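Local coordinates for protein CRISPR-associated endoribonuclease Cas6 1 (Methanocaldococcus jannaschii DSM 2661, PDB 5YI6) that probably cleaves CRISPR precursor transcripts as an RNA-binding endonuclease, releasing the CRISPR RNAs used in antiviral defence, at residues N33-A38 with E92-G97; K168-E171 with K177-M180; K137-T142 with L146-L151; F220-G225 with V237-D242. All blocks are in the same frame, centred on the assembly; numbering follows the deposited sequence.

Interaction 1 (N33-A38 with E92-G97); sequences NKIHSA and ENFVAG. With PO4 (phosphate ion), chain I.
The Phe94 ring takes Ile35 over one face and Lys34 at its edge. Ile35 CG1 sits 3.9 Å from the ring centroid and 20° off the normal, a CH-pi contact displaced toward the rim. Its nearest ring atom is Phe94 CZ, 3.7 Å from Ile35 CG1. The two side chains cross at about a right angle. Lys34 CB lies in the ring plane, 3.9 Å from Phe94 CE1. Phe94 reaches this position because CG is anti to the backbone N (chi1 -170°). Leu46 and Tyr42 also touch the ring. The contact thus ties helix 23-35 to helix 88-101, two helices of what is probably the N-terminal ferredoxin-like domain.

Beyond its apolar root, Lys34 bends at chi2 and turns away from Phe94. Lys34 NZ donates to phosphate O4 at 3.0 Å. It also forms salt bridges with Asp101 and with a second phosphate, and bonds to the carbonyl of Lys103. Ser37 OG donates to phosphate O3 at 3.0 Å. Both ions probably came from the crystallisation liquor. His36 stacks on Tyr32, the probable proton acceptor. Carbon contacts alone therefore join the two segments, while the polar end of Lys34 serves a separate anionic cluster.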
# COMPACT_ATOMS: atom_id res chain seq x y z
N ASN A 33 -8.49 0.15 -11.98
CA ASN A 33 -9.11 0.57 -13.22
C ASN A 33 -8.19 1.45 -14.05
O ASN A 33 -8.22 1.35 -15.28
CB ASN A 33 -10.46 1.27 -12.96
CG ASN A 33 -11.51 0.30 -12.40
OD1 ASN A 33 -11.33 -0.92 -12.46
ND2 ASN A 33 -12.59 0.83 -11.82
N LYS A 34 -7.35 2.29 -13.41
CA LYS A 34 -6.38 3.07 -14.19
C LYS A 34 -5.36 2.15 -14.85
O LYS A 34 -5.07 2.27 -16.04
CB LYS A 34 -5.62 4.08 -13.30
CG LYS A 34 -6.50 5.18 -12.65
CD LYS A 34 -7.19 6.00 -13.74
CE LYS A 34 -7.84 7.26 -13.09
NZ LYS A 34 -8.63 8.05 -14.09
N ILE A 35 -4.79 1.22 -14.07
CA ILE A 35 -3.75 0.34 -14.62
C ILE A 35 -4.28 -0.49 -15.80
O ILE A 35 -3.56 -0.73 -16.78
CB ILE A 35 -3.20 -0.56 -13.49
CG1 ILE A 35 -2.35 0.29 -12.52
CG2 ILE A 35 -2.37 -1.73 -14.04
CD1 ILE A 35 -2.02 -0.45 -11.20
N HIS A 36 -5.54 -0.93 -15.72
CA HIS A 36 -6.12 -1.78 -16.74
C HIS A 36 -6.97 -1.01 -17.75
O HIS A 36 -7.69 -1.62 -18.56
CB HIS A 36 -6.90 -2.90 -16.08
CG HIS A 36 -6.04 -3.79 -15.24
ND1 HIS A 36 -5.66 -3.47 -13.96
CD2 HIS A 36 -5.42 -4.96 -15.53
CE1 HIS A 36 -4.88 -4.43 -13.48
NE2 HIS A 36 -4.71 -5.34 -14.42
N SER A 37 -6.82 0.30 -17.79
CA SER A 37 -7.62 1.14 -18.67
C SER A 37 -7.24 1.00 -20.15
O SER A 37 -6.07 0.84 -20.51
CB SER A 37 -7.45 2.61 -18.25
OG SER A 37 -8.15 3.46 -19.14
N ALA A 38 -8.24 1.11 -21.03
CA ALA A 38 -7.99 1.20 -22.46
C ALA A 38 -7.55 2.59 -22.89
O ALA A 38 -7.11 2.76 -24.03
CB ALA A 38 -9.25 0.81 -23.26
N GLU A 92 7.41 4.78 -12.93
CA GLU A 92 7.56 5.90 -13.87
C GLU A 92 6.45 5.87 -14.93
O GLU A 92 5.87 6.91 -15.27
CB GLU A 92 8.93 5.87 -14.53
CG GLU A 92 10.12 6.10 -13.58
CD GLU A 92 10.40 7.57 -13.31
OE1 GLU A 92 9.53 8.44 -13.59
OE2 GLU A 92 11.49 7.84 -12.75
N ASN A 93 6.18 4.68 -15.50
CA ASN A 93 5.14 4.57 -16.52
C ASN A 93 3.77 4.91 -15.96
O ASN A 93 2.98 5.61 -16.61
CB ASN A 93 5.13 3.16 -17.09
CG ASN A 93 6.24 2.92 -18.10
OD1 ASN A 93 7.14 3.73 -18.25
ND2 ASN A 93 6.23 1.76 -18.73
N PHE A 94 3.45 4.39 -14.77
CA PHE A 94 2.15 4.65 -14.16
C PHE A 94 1.99 6.14 -13.85
O PHE A 94 0.94 6.74 -14.13
CB PHE A 94 1.99 3.77 -12.90
CG PHE A 94 0.61 3.76 -12.31
CD1 PHE A 94 -0.51 4.13 -13.07
CD2 PHE A 94 0.42 3.33 -10.99
CE1 PHE A 94 -1.79 4.07 -12.50
CE2 PHE A 94 -0.85 3.31 -10.42
CZ PHE A 94 -1.95 3.68 -11.19
N VAL A 95 3.04 6.77 -13.29
CA VAL A 95 2.98 8.20 -13.00
C VAL A 95 2.76 9.01 -14.28
O VAL A 95 1.95 9.94 -14.31
CB VAL A 95 4.26 8.66 -12.27
CG1 VAL A 95 4.46 10.21 -12.33
CG2 VAL A 95 4.27 8.20 -10.82
N ALA A 96 3.48 8.68 -15.36
CA ALA A 96 3.28 9.43 -16.61
C ALA A 96 1.83 9.32 -17.09
O ALA A 96 1.24 10.31 -17.57
CB ALA A 96 4.24 8.92 -17.69
N GLY A 97 1.24 8.12 -16.96
CA GLY A 97 -0.15 7.96 -17.35
C GLY A 97 -1.10 8.74 -16.45
O GLY A 97 -2.03 9.39 -16.93
P PO4 I . -10.66 5.30 -16.25
O1 PO4 I . -10.20 4.31 -15.19
O2 PO4 I . -11.96 4.81 -16.85
O3 PO4 I . -9.64 5.41 -17.38
O4 PO4 I . -10.87 6.66 -15.61

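Interaction 2 (K168-E171 with K177-M180); sequences KKYE and KCDM
Tyr170 and Glu171 of helix 158-174 pack against Cys178 and Met180 of the loop that follows, in a helix-to-loop surface contact. Both elements probably belong to the C-terminal ferredoxin-like domain. After the helix ends, the chain folds back beside its last turns before entering strand 182-195. The contact lies away from the presumed active site and is plain structural packing.

The Tyr170 ring carries most of the apolar part. A chi1 of -178° carries the ring directly out from the helix toward the loop. Cys178 CB meets Tyr170 CD2 at 3.6 Å. Cys178 SG makes an oblique sulfur-aromatic contact, 4.4 Å from the ring centroid. At the far end of the ring, Met180 crosses Tyr170 at about a right angle. Its chain bends at chi3, so that the methyl rather than the sulfur touches. Met180 CE is 3.5 Å from Tyr170 CE1, and equally close to CZ and OH. Cys178 and Met180 also touch Leu217 of helix 215-224, so the loop contacts two helices.

The polar part is a single bond from the loop backbone to the helix side chain. The Glu171 chain is extended beyond CG and reaches across to the loop. Cys178 N donates to Glu171 OE2 at 2.9 Å, almost straight at 177°, meeting the oxygen on its anti side and 17° out of the carboxylate plane.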
# COMPACT_ATOMS: atom_id res chain seq x y z
N LYS A 168 9.70 -14.77 0.50
CA LYS A 168 9.17 -15.40 -0.71
C LYS A 168 8.89 -14.38 -1.81
O LYS A 168 9.15 -14.65 -2.98
CB LYS A 168 7.89 -16.17 -0.37
CG LYS A 168 8.15 -17.42 0.48
CD LYS A 168 6.83 -18.10 0.84
CE LYS A 168 7.01 -19.14 1.94
NZ LYS A 168 5.74 -19.37 2.69
N LYS A 169 8.34 -13.22 -1.44
CA LYS A 169 8.11 -12.15 -2.42
C LYS A 169 9.40 -11.65 -3.01
O LYS A 169 9.47 -11.37 -4.21
CB LYS A 169 7.35 -10.95 -1.78
CG LYS A 169 5.90 -11.17 -1.54
CD LYS A 169 5.18 -9.79 -1.24
CE LYS A 169 5.97 -8.96 -0.22
NZ LYS A 169 5.01 -8.17 0.67
N TYR A 170 10.45 -11.53 -2.17
CA TYR A 170 11.76 -11.14 -2.66
C TYR A 170 12.22 -12.11 -3.76
O TYR A 170 12.67 -11.68 -4.84
CB TYR A 170 12.78 -11.12 -1.51
CG TYR A 170 14.14 -10.68 -1.93
CD1 TYR A 170 14.57 -9.37 -1.71
CD2 TYR A 170 15.03 -11.57 -2.55
CE1 TYR A 170 15.82 -8.96 -2.09
CE2 TYR A 170 16.27 -11.16 -2.94
CZ TYR A 170 16.67 -9.85 -2.71
OH TYR A 170 17.91 -9.43 -3.11
N GLU A 171 12.14 -13.41 -3.49
CA GLU A 171 12.57 -14.38 -4.50
C GLU A 171 11.68 -14.33 -5.73
O GLU A 171 12.16 -14.51 -6.85
CB GLU A 171 12.61 -15.80 -3.92
CG GLU A 171 13.59 -15.90 -2.78
CD GLU A 171 13.88 -17.33 -2.34
OE1 GLU A 171 13.12 -18.27 -2.71
OE2 GLU A 171 14.87 -17.49 -1.60
N LYS A 177 17.94 -16.01 -4.93
CA LYS A 177 17.76 -16.50 -3.57
C LYS A 177 17.75 -15.32 -2.59
O LYS A 177 18.50 -14.35 -2.76
CB LYS A 177 18.89 -17.46 -3.20
CG LYS A 177 18.63 -18.14 -1.88
CD LYS A 177 19.68 -19.17 -1.58
CE LYS A 177 19.33 -19.96 -0.33
NZ LYS A 177 20.39 -20.97 -0.06
N CYS A 178 16.88 -15.40 -1.60
CA CYS A 178 16.87 -14.42 -0.52
C CYS A 178 17.73 -15.02 0.59
O CYS A 178 17.28 -15.85 1.37
CB CYS A 178 15.46 -14.14 -0.05
SG CYS A 178 15.44 -12.83 1.26
N ASP A 179 19.01 -14.65 0.58
CA ASP A 179 19.97 -15.03 1.61
C ASP A 179 20.04 -14.00 2.73
O ASP A 179 21.11 -13.77 3.29
CB ASP A 179 21.36 -15.18 0.99
CG ASP A 179 21.56 -16.50 0.30
OD1 ASP A 179 20.99 -17.51 0.77
OD2 ASP A 179 22.30 -16.53 -0.71
N MET A 180 18.94 -13.32 3.00
CA MET A 180 18.93 -12.23 3.96
C MET A 180 17.89 -12.50 5.03
O MET A 180 17.04 -13.38 4.91
CB MET A 180 18.67 -10.89 3.28
CG MET A 180 19.81 -10.44 2.43
SD MET A 180 19.54 -8.87 1.61
CE MET A 180 18.25 -9.37 0.42

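Interaction 3 (K137-T142 with L146-L151); sequences KTMIET and LKTYDL
Met139 and Thr148 face each other on one side of a two-stranded antiparallel beta hairpin, with Lys137 and Leu146 beside them. Met139 bends at chi2 and chi3, which curls its end over the partner strand. Its SD comes within 3.5 Å of Thr148 OG1, and its CE within 3.8 Å of Leu146 CD2. The other branch of Thr148 points to Lys137: CG2 lies 3.6 Å from Lys137 CD, the two side chains running obliquely.

Ile140 and Tyr149 meet on the other side, with Thr138 and Lys147. They belong to successive pairs on that face and touch diagonally. Ile140 CG1 stands between the backbone N and the carbonyl carbon (chi1 56°), and CD1 rests 3.6 Å from Tyr149 CB. The Tyr149 ring then stretches away, and its hydroxyl bonds to Asn155.

Thr138 with Tyr149 and Ile140 with Lys147 are the hydrogen-bonded pairs. Tyr149 N gives the shortest bond, 2.8 Å to Thr138 O. The hairpin lies between strand 127-130 and helix 158-174 in the chain and sits on the protein surface. Four backbone bonds hold the strands together, while small side-chain contacts line both faces, mostly at the surface; Leu151, against Thr138, is buried.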
# COMPACT_ATOMS: atom_id res chain seq x y z
N LYS A 137 -2.70 -13.66 6.00
CA LYS A 137 -3.74 -14.65 6.24
C LYS A 137 -3.16 -16.06 6.20
O LYS A 137 -2.08 -16.29 5.66
CB LYS A 137 -4.88 -14.50 5.22
CG LYS A 137 -4.38 -14.79 3.81
CD LYS A 137 -5.47 -14.85 2.78
CE LYS A 137 -4.87 -15.27 1.46
NZ LYS A 137 -3.97 -16.44 1.68
N THR A 138 -3.91 -17.00 6.78
CA THR A 138 -3.55 -18.41 6.68
C THR A 138 -4.84 -19.20 6.62
O THR A 138 -5.87 -18.75 7.11
CB THR A 138 -2.61 -18.84 7.84
OG1 THR A 138 -2.15 -20.18 7.64
CG2 THR A 138 -3.30 -18.75 9.19
N MET A 139 -4.81 -20.37 5.99
CA MET A 139 -6.04 -21.14 5.84
C MET A 139 -6.15 -22.14 7.00
O MET A 139 -5.15 -22.70 7.44
CB MET A 139 -6.05 -21.87 4.49
CG MET A 139 -5.79 -20.95 3.29
SD MET A 139 -7.06 -19.66 3.20
CE MET A 139 -8.48 -20.72 2.83
N ILE A 140 -7.35 -22.32 7.53
CA ILE A 140 -7.54 -23.21 8.66
C ILE A 140 -8.79 -24.06 8.44
O ILE A 140 -9.81 -23.58 7.93
CB ILE A 140 -7.67 -22.47 9.99
CG1 ILE A 140 -8.81 -21.46 9.87
CG2 ILE A 140 -6.35 -21.83 10.36
CD1 ILE A 140 -8.98 -20.67 11.07
N GLU A 141 -8.71 -25.31 8.85
CA GLU A 141 -9.86 -26.21 8.76
C GLU A 141 -10.79 -25.96 9.94
O GLU A 141 -10.35 -25.93 11.10
CB GLU A 141 -9.37 -27.66 8.75
CG GLU A 141 -10.50 -28.64 8.55
CD GLU A 141 -11.13 -28.51 7.18
OE1 GLU A 141 -10.42 -28.14 6.21
OE2 GLU A 141 -12.36 -28.74 7.08
N THR A 142 -12.08 -25.77 9.68
CA THR A 142 -13.06 -25.61 10.74
C THR A 142 -14.16 -26.64 10.52
O THR A 142 -14.20 -27.32 9.50
CB THR A 142 -13.68 -24.20 10.74
OG1 THR A 142 -14.64 -24.14 9.67
CG2 THR A 142 -12.57 -23.10 10.54
N LEU A 146 -12.89 -25.31 5.13
CA LEU A 146 -11.68 -24.50 5.11
C LEU A 146 -12.03 -23.02 5.07
O LEU A 146 -12.84 -22.58 4.25
CB LEU A 146 -10.83 -24.88 3.89
CG LEU A 146 -9.40 -24.33 3.86
CD1 LEU A 146 -8.54 -24.98 4.93
CD2 LEU A 146 -8.82 -24.51 2.48
N LYS A 147 -11.42 -22.24 5.97
CA LYS A 147 -11.72 -20.81 6.06
C LYS A 147 -10.42 -20.01 6.11
O LYS A 147 -9.34 -20.54 6.39
CB LYS A 147 -12.57 -20.48 7.30
CG LYS A 147 -13.90 -21.27 7.41
CD LYS A 147 -14.81 -21.00 6.22
CE LYS A 147 -16.13 -21.76 6.35
NZ LYS A 147 -16.97 -21.61 5.13
N THR A 148 -10.54 -18.71 5.85
CA THR A 148 -9.39 -17.81 5.91
C THR A 148 -9.31 -17.16 7.29
O THR A 148 -10.27 -16.53 7.73
CB THR A 148 -9.49 -16.73 4.83
OG1 THR A 148 -9.64 -17.34 3.54
CG2 THR A 148 -8.24 -15.88 4.84
N TYR A 149 -8.15 -17.29 7.95
CA TYR A 149 -7.90 -16.65 9.23
C TYR A 149 -6.97 -15.47 8.99
O TYR A 149 -5.93 -15.62 8.33
CB TYR A 149 -7.22 -17.63 10.22
CG TYR A 149 -7.07 -17.05 11.60
CD1 TYR A 149 -8.10 -17.15 12.52
CD2 TYR A 149 -5.93 -16.36 11.97
CE1 TYR A 149 -7.99 -16.61 13.78
CE2 TYR A 149 -5.82 -15.80 13.21
CZ TYR A 149 -6.84 -15.92 14.12
OH TYR A 149 -6.73 -15.34 15.37
N ASP A 150 -7.31 -14.32 9.54
CA ASP A 150 -6.49 -13.11 9.39
C ASP A 150 -5.53 -12.99 10.57
O ASP A 150 -5.97 -12.78 11.71
CB ASP A 150 -7.39 -11.88 9.29
CG ASP A 150 -8.30 -11.92 8.09
OD1 ASP A 150 -7.94 -12.59 7.09
OD2 ASP A 150 -9.37 -11.29 8.14
N LEU A 151 -4.23 -13.13 10.31
CA LEU A 151 -3.24 -13.00 11.37
C LEU A 151 -3.01 -11.54 11.74
O LEU A 151 -2.89 -10.66 10.86
CB LEU A 151 -1.91 -13.60 10.91
CG LEU A 151 -1.98 -15.11 10.65
CD1 LEU A 151 -0.71 -15.59 9.97
CD2 LEU A 151 -2.23 -15.83 11.99

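Interaction 4 (F220-G225 with V237-D242); sequences FGYECG and VVNVED
Tyr222 of helix 215-224 reaches across to strand 237-240, an edge strand of the C-terminal four-stranded sheet. With chi1 at -163°, the ring swings out opposite its own amide nitrogen and extends toward the strand. Asn239 N lies in the ring plane at its edge and donates to Tyr222 OH at 3.0 Å. The bond is bent, with an angle of 149° at the hydrogen. The Asn239 amide plane stands 78° from the ring. Nearer the helix, Val237 CG2 packs 3.7 Å from Tyr222 CD1, and Val237 O lies over one ring face.

Helix and strand are the last two elements of what is probably the second ferredoxin-like fold. The chain between them is glycine-rich, consistent with the glycine-rich loop characteristic of Cas6 proteins. Gly225 leaves the helix with a positive phi.

One water joins the two backbones. It donates to Tyr222 O at 2.7 Å and accepts from Val237 N at 2.9 Å. Arg6 NH2 adds a second bridge, binding both Tyr222 O and Val237 O. Phe125, Pro122 and Leu128 also pack on Tyr222.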
# COMPACT_ATOMS: atom_id res chain seq x y z
N PHE A 220 13.39 -3.82 0.46
CA PHE A 220 12.39 -4.45 -0.39
C PHE A 220 11.00 -4.40 0.25
O PHE A 220 10.02 -4.10 -0.43
CB PHE A 220 12.79 -5.90 -0.69
CG PHE A 220 11.79 -6.64 -1.51
CD1 PHE A 220 11.69 -6.41 -2.88
CD2 PHE A 220 10.96 -7.61 -0.90
CE1 PHE A 220 10.74 -7.13 -3.66
CE2 PHE A 220 10.00 -8.33 -1.67
CZ PHE A 220 9.91 -8.10 -3.05
N GLY A 221 10.88 -4.69 1.54
CA GLY A 221 9.57 -4.53 2.19
C GLY A 221 9.09 -3.07 2.17
O GLY A 221 7.90 -2.79 2.00
N TYR A 222 10.03 -2.14 2.29
CA TYR A 222 9.68 -0.72 2.27
C TYR A 222 9.07 -0.32 0.94
O TYR A 222 8.12 0.47 0.90
CB TYR A 222 10.93 0.10 2.58
CG TYR A 222 10.61 1.52 2.97
CD1 TYR A 222 10.22 1.82 4.28
CD2 TYR A 222 10.70 2.55 2.04
CE1 TYR A 222 9.92 3.17 4.65
CE2 TYR A 222 10.41 3.89 2.39
CZ TYR A 222 10.00 4.17 3.70
OH TYR A 222 9.72 5.47 4.08
N GLU A 223 9.59 -0.83 -0.18
CA GLU A 223 9.03 -0.39 -1.46
C GLU A 223 7.98 -1.34 -2.05
O GLU A 223 7.13 -0.91 -2.82
CB GLU A 223 10.14 -0.06 -2.45
CG GLU A 223 11.07 1.12 -1.91
CD GLU A 223 10.37 2.53 -1.57
OE1 GLU A 223 9.17 2.63 -1.23
OE2 GLU A 223 11.07 3.58 -1.63
N CYS A 224 7.99 -2.61 -1.68
CA CYS A 224 6.98 -3.55 -2.18
C CYS A 224 5.76 -3.63 -1.27
O CYS A 224 4.66 -3.96 -1.74
CB CYS A 224 7.59 -4.96 -2.28
SG CYS A 224 6.51 -6.16 -3.18
N GLY A 225 5.93 -3.32 -0.00
CA GLY A 225 4.91 -3.51 1.01
C GLY A 225 5.21 -4.75 1.84
O GLY A 225 5.89 -5.68 1.40
N VAL A 237 4.42 1.04 4.28
CA VAL A 237 4.92 1.64 5.51
C VAL A 237 5.71 2.90 5.16
O VAL A 237 6.08 3.15 4.01
CB VAL A 237 5.80 0.68 6.34
CG1 VAL A 237 5.00 -0.55 6.76
CG2 VAL A 237 7.10 0.29 5.56
N VAL A 238 6.01 3.69 6.19
CA VAL A 238 6.82 4.88 6.03
C VAL A 238 7.76 4.94 7.22
O VAL A 238 7.45 4.44 8.31
CB VAL A 238 5.96 6.18 5.92
CG1 VAL A 238 5.26 6.50 7.24
CG2 VAL A 238 6.82 7.37 5.48
N ASN A 239 8.93 5.53 7.00
CA ASN A 239 9.86 5.67 8.12
C ASN A 239 9.36 6.76 9.06
O ASN A 239 8.70 7.72 8.65
CB ASN A 239 11.27 5.96 7.63
CG ASN A 239 11.39 7.33 7.04
OD1 ASN A 239 10.52 7.77 6.28
ND2 ASN A 239 12.48 8.02 7.37
N VAL A 240 9.60 6.56 10.35
CA VAL A 240 9.23 7.53 11.38
C VAL A 240 10.53 8.18 11.86
O VAL A 240 11.43 7.49 12.34
CB VAL A 240 8.50 6.87 12.55
CG1 VAL A 240 8.21 7.91 13.63
CG2 VAL A 240 7.21 6.20 12.07
N GLU A 241 10.59 9.51 11.77
CA GLU A 241 11.84 10.21 12.06
C GLU A 241 12.17 10.16 13.55
O GLU A 241 11.28 10.21 14.40
CB GLU A 241 11.74 11.66 11.59
CG GLU A 241 10.74 12.51 12.37
CD GLU A 241 9.28 12.28 11.97
OE1 GLU A 241 8.99 11.31 11.24
OE2 GLU A 241 8.43 13.09 12.41
N ASP A 242 13.46 10.05 13.85
CA ASP A 242 13.93 9.82 15.22
C ASP A 242 13.71 11.03 16.13
O ASP A 242 13.89 12.18 15.73
CB ASP A 242 15.42 9.44 15.20
CG ASP A 242 15.67 8.11 14.52
OD1 ASP A 242 14.69 7.41 14.18
OD2 ASP A 242 16.85 7.75 14.31
O HOH W 1 5.99 -0.40 2.26

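Interaction 1 is a buried contact in the N-terminal part of the protein; the other three lie in the C-terminal part. Interaction 4 is partly buried, and interactions 2 and 3 lie at the surface. Chemistry follows place: interaction 1 is apolar between helices, interaction 4 mixes packing with a tyrosine hydroxyl and a water, interaction 2 adds one carboxylate bond to packing, and interaction 3 rests on strand pairing. Interactions 2 and 4 touch directly. Phe220 meets Tyr170 edge-to-face, and Lys169 NZ probably bonds to Gly225 O at 2.7 Å, joining helices 158-174 and 215-224. Interaction 3 touches none of the others; its nearest atoms are about 9 Å from those of interaction 2.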